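Local coordinates for protein putative acyl-CoA dehydrogenase (Burkholderia xenovorans, PDB 5JSC) that binds flavin-adenine dinucleotide and is probably a flavoprotein of the acyl-CoA dehydrogenase family, at residues F144-P149 with V188-T193; L316-A321 with A336-H341. All blocks are in the same frame, centred on the assembly; numbering follows the deposited sequence. Where two conformers were deposited one is given.

Contact 1: residues F144-P149 with V188-T193; sequences FALSEP and VVFART. With FAD (flavin-adenine dinucleotide), chain M.
A145 is held to V188 and F190 by a short parallel pairing, F144 lying beside V188 and A145 beside V189; one peptide edge of 144-145 is spent on the neighbouring strand while the other carries the flavin, a compact example of a sheet margin turned into a cofactor site. A145 N donates to V188 O at 2.7 Å, and F190 N returns a bond to A145 O at 3.2 Å, both close to straight; between them the CA-H of V189 makes a weaker contact with the same A145 oxygen. On the flavin side, F144 O accepts a nearly straight bond from FAD N3 at 2.8 Å. FAD O2 is gripped twice, by L146 N at 2.9 Å and by S147 N at 2.8 Å. S147 OG, set beside its own backbone N, donates to FAD N1. This run of bonds fixes the pyrimidine edge of the isoalloxazine and would probably stabilise negative charge building up at N1 and O2.

F190 turns an edge toward the face of F144 in an offset edge-to-face pair, ring centroids 5.3 Å apart and planes at 63°. F144 reaches it because CG lies anti to the backbone N (chi1 -178°). L146 adds its CD1 methyl, 3.8 Å from F190 CD1, and A145 CB meets V189 CG2 on the other sheet face. The second shell includes K175, whose NZ bonds L146 O and F190 O and forms a salt bridge with E148.

Strand 144-145 is outermost, within this chain, in its mixed sheet, with 186-192 next and 202-208 beyond, where F190 touches A204. Helix 250-286 packs T257 on F144, L258 on L146 and A254 on F190, while I178 of strand 168-179 touches A145.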
loop_
_atom_site.group_PDB
_atom_site.type_symbol
_atom_site.label_atom_id
_atom_site.label_comp_id
_atom_site.label_asym_id
_atom_site.label_seq_id
_atom_site.Cartn_x
_atom_site.Cartn_y
_atom_site.Cartn_z
ATOM N N PHE C 144 -22.434 27.313 -3.526
ATOM C CA PHE C 144 -21.717 27.448 -2.257
ATOM C C PHE C 144 -20.348 28.025 -2.591
ATOM O O PHE C 144 -19.513 27.328 -3.173
ATOM C CB PHE C 144 -21.607 26.071 -1.599
ATOM C CG PHE C 144 -20.923 26.042 -0.256
ATOM C CD1 PHE C 144 -21.622 26.341 0.902
ATOM C CD2 PHE C 144 -19.601 25.609 -0.138
ATOM C CE1 PHE C 144 -21.014 26.267 2.144
ATOM C CE2 PHE C 144 -18.989 25.523 1.109
ATOM C CZ PHE C 144 -19.697 25.855 2.248
ATOM N N ALA C 145 -20.122 29.296 -2.269
ATOM C CA ALA C 145 -18.923 30.010 -2.739
ATOM C C ALA C 145 -17.985 30.301 -1.564
ATOM O O ALA C 145 -18.083 31.340 -0.897
ATOM C CB ALA C 145 -19.303 31.296 -3.487
ATOM N N LEU C 146 -17.040 29.390 -1.347
ATOM C CA LEU C 146 -16.098 29.438 -0.237
ATOM C C LEU C 146 -14.662 29.580 -0.708
ATOM O O LEU C 146 -13.944 30.483 -0.250
ATOM C CB LEU C 146 -16.252 28.167 0.617
ATOM C CG LEU C 146 -15.392 28.075 1.880
ATOM C CD1 LEU C 146 -15.727 29.230 2.818
ATOM C CD2 LEU C 146 -15.585 26.717 2.577
ATOM N N SER C 147 -14.236 28.725 -1.631
ATOM C CA SER C 147 -12.849 28.674 -2.090
ATOM C C SER C 147 -12.470 29.895 -2.926
ATOM O O SER C 147 -13.294 30.482 -3.635
ATOM C CB SER C 147 -12.633 27.410 -2.923
ATOM O OG SER C 147 -12.938 26.257 -2.163
ATOM N N GLU C 148 -11.188 30.238 -2.877
ATOM C CA GLU C 148 -10.603 31.367 -3.582
ATOM C C GLU C 148 -9.368 30.897 -4.332
ATOM O O GLU C 148 -8.779 29.869 -3.979
ATOM C CB GLU C 148 -10.227 32.481 -2.593
ATOM C CG GLU C 148 -11.422 32.944 -1.780
ATOM C CD GLU C 148 -11.114 34.076 -0.841
ATOM O OE1 GLU C 148 -9.918 34.359 -0.601
ATOM O OE2 GLU C 148 -12.079 34.681 -0.336
ATOM N N PRO C 149 -8.942 31.634 -5.366
ATOM C CA PRO C 149 -7.728 31.232 -6.094
ATOM C C PRO C 149 -6.532 30.998 -5.192
ATOM O O PRO C 149 -5.747 30.068 -5.432
ATOM C CB PRO C 149 -7.503 32.403 -7.058
ATOM C CG PRO C 149 -8.908 32.902 -7.338
ATOM C CD PRO C 149 -9.614 32.787 -5.996
ATOM N N VAL C 188 -24.297 31.275 -1.878
ATOM C CA VAL C 188 -23.948 31.536 -0.484
ATOM C C VAL C 188 -22.459 31.870 -0.463
ATOM O O VAL C 188 -21.616 31.012 -0.736
ATOM C CB VAL C 188 -24.270 30.348 0.430
ATOM C CG1 VAL C 188 -23.763 30.621 1.836
ATOM C CG2 VAL C 188 -25.768 30.105 0.466
ATOM N N VAL C 189 -22.131 33.125 -0.155
ATOM C CA VAL C 189 -20.770 33.650 -0.275
ATOM C C VAL C 189 -20.226 33.918 1.119
ATOM O O VAL C 189 -20.886 34.583 1.932
ATOM C CB VAL C 189 -20.733 34.939 -1.117
ATOM C CG1 VAL C 189 -19.297 35.468 -1.240
ATOM C CG2 VAL C 189 -21.339 34.708 -2.497
ATOM N N PHE C 190 -19.010 33.446 1.384
ATOM C CA PHE C 190 -18.331 33.714 2.645
ATOM C C PHE C 190 -17.264 34.764 2.397
ATOM O O PHE C 190 -16.495 34.656 1.437
ATOM C CB PHE C 190 -17.739 32.430 3.232
ATOM C CG PHE C 190 -18.785 31.390 3.508
ATOM C CD1 PHE C 190 -19.223 30.548 2.494
ATOM C CD2 PHE C 190 -19.378 31.305 4.758
ATOM C CE1 PHE C 190 -20.221 29.611 2.726
ATOM C CE2 PHE C 190 -20.373 30.367 5.002
ATOM C CZ PHE C 190 -20.798 29.520 3.981
ATOM N N ALA C 191 -17.244 35.797 3.237
ATOM C CA ALA C 191 -16.377 36.944 3.000
ATOM C C ALA C 191 -15.849 37.462 4.325
ATOM O O ALA C 191 -16.468 37.278 5.376
ATOM C CB ALA C 191 -17.124 38.072 2.260
ATOM N N ARG C 192 -14.698 38.133 4.266
ATOM C CA ARG C 192 -14.081 38.671 5.476
ATOM C C ARG C 192 -14.710 40.015 5.826
ATOM O O ARG C 192 -14.537 41.001 5.103
ATOM C CB ARG C 192 -12.572 38.819 5.306
ATOM C CG ARG C 192 -11.899 39.380 6.559
ATOM C CD ARG C 192 -10.369 39.218 6.514
ATOM N NE ARG C 192 -10.046 37.832 6.195
ATOM C CZ ARG C 192 -10.108 36.823 7.065
ATOM N NH1 ARG C 192 -10.446 37.034 8.331
ATOM N NH2 ARG C 192 -9.846 35.589 6.655
ATOM N N THR C 193 -15.413 40.063 6.953
ATOM C CA THR C 193 -15.955 41.312 7.470
ATOM C C THR C 193 -15.090 41.930 8.563
ATOM O O THR C 193 -15.272 43.112 8.875
ATOM C CB THR C 193 -17.383 41.093 7.996
ATOM O OG1 THR C 193 -17.426 39.893 8.778
ATOM C CG2 THR C 193 -18.360 40.970 6.841
HETATM P PA FAD M . -4.779 23.961 -1.736
HETATM O O1A FAD M . -5.506 24.569 -0.597
HETATM O O2A FAD M . -3.643 24.778 -2.357
HETATM O O5B FAD M . -4.234 22.545 -1.267
HETATM C C5B FAD M . -3.390 21.781 -2.150
HETATM C C4B FAD M . -3.197 20.443 -1.486
HETATM O O4B FAD M . -2.474 20.633 -0.257
HETATM C C3B FAD M . -4.475 19.751 -1.031
HETATM O O3B FAD M . -5.173 19.102 -2.096
HETATM C C2B FAD M . -3.947 18.786 0.033
HETATM O O2B FAD M . -3.449 17.600 -0.586
HETATM C C1B FAD M . -2.775 19.580 0.638
HETATM N N9A FAD M . -3.025 20.168 1.948
HETATM C C8A FAD M . -4.003 21.070 2.282
HETATM N N7A FAD M . -3.935 21.498 3.518
HETATM C C5A FAD M . -2.835 20.829 4.040
HETATM C C6A FAD M . -2.222 20.856 5.306
HETATM N N6A FAD M . -2.662 21.595 6.330
HETATM N N1A FAD M . -1.134 20.076 5.496
HETATM C C2A FAD M . -0.705 19.314 4.481
HETATM N N3A FAD M . -1.203 19.207 3.244
HETATM C C4A FAD M . -2.271 20.000 3.086
HETATM N N1 FAD M . -15.092 25.180 -3.672
HETATM C C2 FAD M . -16.176 25.930 -3.302
HETATM O O2 FAD M . -16.079 26.877 -2.503
HETATM N N3 FAD M . -17.407 25.644 -3.831
HETATM C C4 FAD M . -17.685 24.637 -4.735
HETATM O O4 FAD M . -18.809 24.524 -5.214
HETATM C C4X FAD M . -16.554 23.835 -5.097
HETATM N N5 FAD M . -16.722 22.905 -5.996
HETATM C C5X FAD M . -15.597 22.268 -6.495
HETATM C C6 FAD M . -15.745 21.388 -7.565
HETATM C C7 FAD M . -14.641 20.802 -8.171
HETATM C C7M FAD M . -14.844 19.892 -9.356
HETATM C C8 FAD M . -13.351 21.085 -7.679
HETATM C C8M FAD M . -12.124 20.473 -8.312
HETATM C C9 FAD M . -13.203 21.947 -6.599
HETATM C C9A FAD M . -14.311 22.547 -6.008
HETATM N N10 FAD M . -14.184 23.503 -4.977
HETATM C C10 FAD M . -15.285 24.188 -4.523
HETATM C "C1'" FAD M . -12.842 23.872 -4.507
HETATM C "C2'" FAD M . -12.240 22.856 -3.542
HETATM O "O2'" FAD M . -12.917 22.883 -2.286
HETATM C "C3'" FAD M . -10.762 23.182 -3.330
HETATM O "O3'" FAD M . -10.125 22.903 -4.568
HETATM C "C4'" FAD M . -10.101 22.374 -2.214
HETATM O "O4'" FAD M . -10.585 22.838 -0.952
HETATM C "C5'" FAD M . -8.590 22.472 -2.264
HETATM O "O5'" FAD M . -8.236 23.869 -2.209
HETATM P P FAD M . -7.138 24.373 -3.295
HETATM O O1P FAD M . -7.518 23.957 -4.674
HETATM O O2P FAD M . -6.917 25.842 -3.108
HETATM O O3P FAD M . -5.805 23.595 -2.895
#

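Contact 2: residues L316-A321 with A336-H341; sequences LLVYRA and AMAKWH. With SO4 (sulfate ion), chain P.
L317 carries its CG anti to the carbonyl carbon (chi1 -70°), and H341 holds its own CG anti to the backbone N (chi1 -173°); these two choices bring the CD1 methyl of L317 over one face of the imidazole. The CH-pi contact places CD1 3.8 Å from the ring centroid, displaced toward the CG side, where H341 CG is 3.5 Å away. H341 ND1 is hydrogen-bonded to S314 OG, two residues before the 316-321 segment, while NE2 makes a weak and, given a second deposited conformer of H341, doubtful bond to O2 of a sulfate ion.

Where the backbones come nearest, the small A338 allows the helices to approach, its CB 3.7 Å from L317 O, with V318 and A321 around it. Farther along, R320 bends at chi2 and chi3, bringing NH2 to 3.6 Å from M337 SD, with the sulfur at the edge of the guanidinium; the stronger partner of NH2 is D312 of the third subunit, by a salt bridge.

The segment axes approach to 8.4 Å at 155°, an antiparallel helix pair of the kind that builds the all-helical C-terminal domain of this family. Helix 250-286 closes one flank through A266, touching V318 and A338; L309 of the third subunit packs on L317, and helix 88-101 meets V318 through C92.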
loop_
_atom_site.group_PDB
_atom_site.type_symbol
_atom_site.label_atom_id
_atom_site.label_comp_id
_atom_site.label_asym_id
_atom_site.label_seq_id
_atom_site.Cartn_x
_atom_site.Cartn_y
_atom_site.Cartn_z
ATOM N N LEU C 316 -20.133 0.969 5.065
ATOM C CA LEU C 316 -20.333 0.956 6.511
ATOM C C LEU C 316 -19.931 2.288 7.134
ATOM O O LEU C 316 -20.647 2.815 7.997
ATOM C CB LEU C 316 -19.556 -0.203 7.135
ATOM C CG LEU C 316 -20.207 -1.579 6.878
ATOM C CD1 LEU C 316 -19.200 -2.730 7.056
ATOM C CD2 LEU C 316 -21.427 -1.775 7.795
ATOM N N LEU C 317 -18.799 2.862 6.697
ATOM C CA LEU C 317 -18.393 4.167 7.224
ATOM C C LEU C 317 -19.362 5.274 6.822
ATOM O O LEU C 317 -19.660 6.163 7.636
ATOM C CB LEU C 317 -16.980 4.505 6.759
ATOM C CG LEU C 317 -15.868 3.672 7.385
ATOM C CD1 LEU C 317 -14.591 3.884 6.578
ATOM C CD2 LEU C 317 -15.641 4.075 8.827
ATOM N N VAL C 318 -19.847 5.257 5.573
ATOM C CA VAL C 318 -20.812 6.260 5.123
ATOM C C VAL C 318 -22.052 6.228 5.998
ATOM O O VAL C 318 -22.488 7.258 6.533
ATOM C CB VAL C 318 -21.188 6.032 3.646
ATOM C CG1 VAL C 318 -22.408 6.878 3.266
ATOM C CG2 VAL C 318 -20.013 6.347 2.741
ATOM N N TYR C 319 -22.646 5.047 6.156
ATOM C CA TYR C 319 -23.939 4.994 6.821
ATOM C C TYR C 319 -23.816 4.946 8.336
ATOM O O TYR C 319 -24.765 5.335 9.018
ATOM C CB TYR C 319 -24.767 3.847 6.221
ATOM C CG TYR C 319 -25.112 4.258 4.803
ATOM C CD1 TYR C 319 -26.050 5.264 4.569
ATOM C CD2 TYR C 319 -24.439 3.724 3.701
ATOM C CE1 TYR C 319 -26.336 5.700 3.280
ATOM C CE2 TYR C 319 -24.719 4.161 2.412
ATOM C CZ TYR C 319 -25.671 5.154 2.205
ATOM O OH TYR C 319 -25.958 5.611 0.941
ATOM N N ARG C 320 -22.650 4.585 8.885
ATOM C CA ARG C 320 -22.410 4.863 10.299
ATOM C C ARG C 320 -22.455 6.361 10.554
ATOM O O ARG C 320 -23.129 6.824 11.478
ATOM C CB ARG C 320 -21.062 4.278 10.749
ATOM C CG ARG C 320 -20.740 4.465 12.243
ATOM C CD ARG C 320 -20.112 5.831 12.574
ATOM N NE ARG C 320 -18.805 6.006 11.936
ATOM C CZ ARG C 320 -17.649 5.686 12.511
ATOM N NH1 ARG C 320 -17.621 5.191 13.740
ATOM N NH2 ARG C 320 -16.510 5.864 11.853
ATOM N N ALA C 321 -21.739 7.137 9.736
ATOM C CA ALA C 321 -21.736 8.586 9.917
ATOM C C ALA C 321 -23.121 9.179 9.694
ATOM O O ALA C 321 -23.556 10.055 10.455
ATOM C CB ALA C 321 -20.721 9.239 8.975
ATOM N N ALA C 336 -15.527 12.990 8.277
ATOM C CA ALA C 336 -14.195 13.076 7.686
ATOM C C ALA C 336 -13.664 11.691 7.347
ATOM O O ALA C 336 -13.111 11.476 6.255
ATOM C CB ALA C 336 -13.237 13.795 8.643
ATOM N N MET C 337 -13.822 10.737 8.271
ATOM C CA MET C 337 -13.389 9.363 8.014
ATOM C C MET C 337 -14.075 8.790 6.782
ATOM O O MET C 337 -13.433 8.160 5.932
ATOM C CB MET C 337 -13.706 8.472 9.208
ATOM C CG MET C 337 -12.655 8.323 10.231
ATOM S SD MET C 337 -13.113 6.862 11.196
ATOM C CE MET C 337 -11.858 7.005 12.472
ATOM N N ALA C 338 -15.397 8.960 6.693
ATOM C CA ALA C 338 -16.148 8.400 5.576
ATOM C C ALA C 338 -15.723 9.031 4.261
ATOM O O ALA C 338 -15.521 8.331 3.265
ATOM C CB ALA C 338 -17.644 8.601 5.804
ATOM N N LYS C 339 -15.605 10.368 4.239
ATOM C CA LYS C 339 -15.252 11.068 3.007
ATOM C C LYS C 339 -13.864 10.652 2.535
ATOM O O LYS C 339 -13.656 10.347 1.357
ATOM C CB LYS C 339 -15.338 12.583 3.246
ATOM C CG LYS C 339 -15.378 13.456 1.985
ATOM C CD LYS C 339 -13.994 13.811 1.472
ATOM C CE LYS C 339 -14.071 14.731 0.259
ATOM N NZ LYS C 339 -12.706 15.098 -0.265
ATOM N N TRP C 340 -12.908 10.629 3.458
ATOM C CA TRP C 340 -11.554 10.166 3.172
ATOM C C TRP C 340 -11.557 8.748 2.613
ATOM O O TRP C 340 -11.057 8.494 1.506
ATOM C CB TRP C 340 -10.750 10.268 4.473
ATOM C CG TRP C 340 -9.437 9.542 4.584
ATOM C CD1 TRP C 340 -8.669 9.011 3.586
ATOM C CD2 TRP C 340 -8.738 9.295 5.804
ATOM N NE1 TRP C 340 -7.531 8.437 4.123
ATOM C CE2 TRP C 340 -7.558 8.608 5.485
ATOM C CE3 TRP C 340 -9.004 9.595 7.150
ATOM C CZ2 TRP C 340 -6.655 8.196 6.459
ATOM C CZ3 TRP C 340 -8.103 9.182 8.112
ATOM C CH2 TRP C 340 -6.938 8.500 7.762
ATOM N N HIS C 341 -12.115 7.798 3.364
ATOM C CA HIS C 341 -12.014 6.388 2.986
ATOM C C HIS C 341 -12.766 6.101 1.692
ATOM O O HIS C 341 -12.275 5.378 0.812
ATOM C CB HIS C 341 -12.563 5.521 4.121
ATOM C CG HIS C 341 -12.371 4.051 3.920
ATOM N ND1 HIS C 341 -13.137 3.307 3.046
ATOM C CD2 HIS C 341 -11.524 3.181 4.517
ATOM C CE1 HIS C 341 -12.745 2.047 3.092
ATOM N NE2 HIS C 341 -11.772 1.942 3.980
HETATM S S SO4 P . -10.251 -1.428 2.746
HETATM O O1 SO4 P . -11.608 -1.900 3.025
HETATM O O2 SO4 P . -9.751 -0.685 3.901
HETATM O O3 SO4 P . -10.269 -0.544 1.572
HETATM O O4 SO4 P . -9.394 -2.596 2.526
#

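Followed from the N terminus, the chain passes through its first helices before reaching 144-149, then runs through 38 residues rich in strand and free of helix until 188-193 closes contact 1 within the middle domain. It later enters the C-terminal domain, where helix 298-325 turns back into helix 332-356 and contact 2 closes a much shorter loop. The two loops are in series, neither nested nor crossed. The centres of contact 1 and contact 2 lie about 26 Å apart, and the nearest atoms of contact 1 and contact 2 are about 11 Å apart, with no touch. Helix 250-286 is a common element, packing against both, and thereby joins the flavin-binding sheet margin to the helical bundle at the subunit interface.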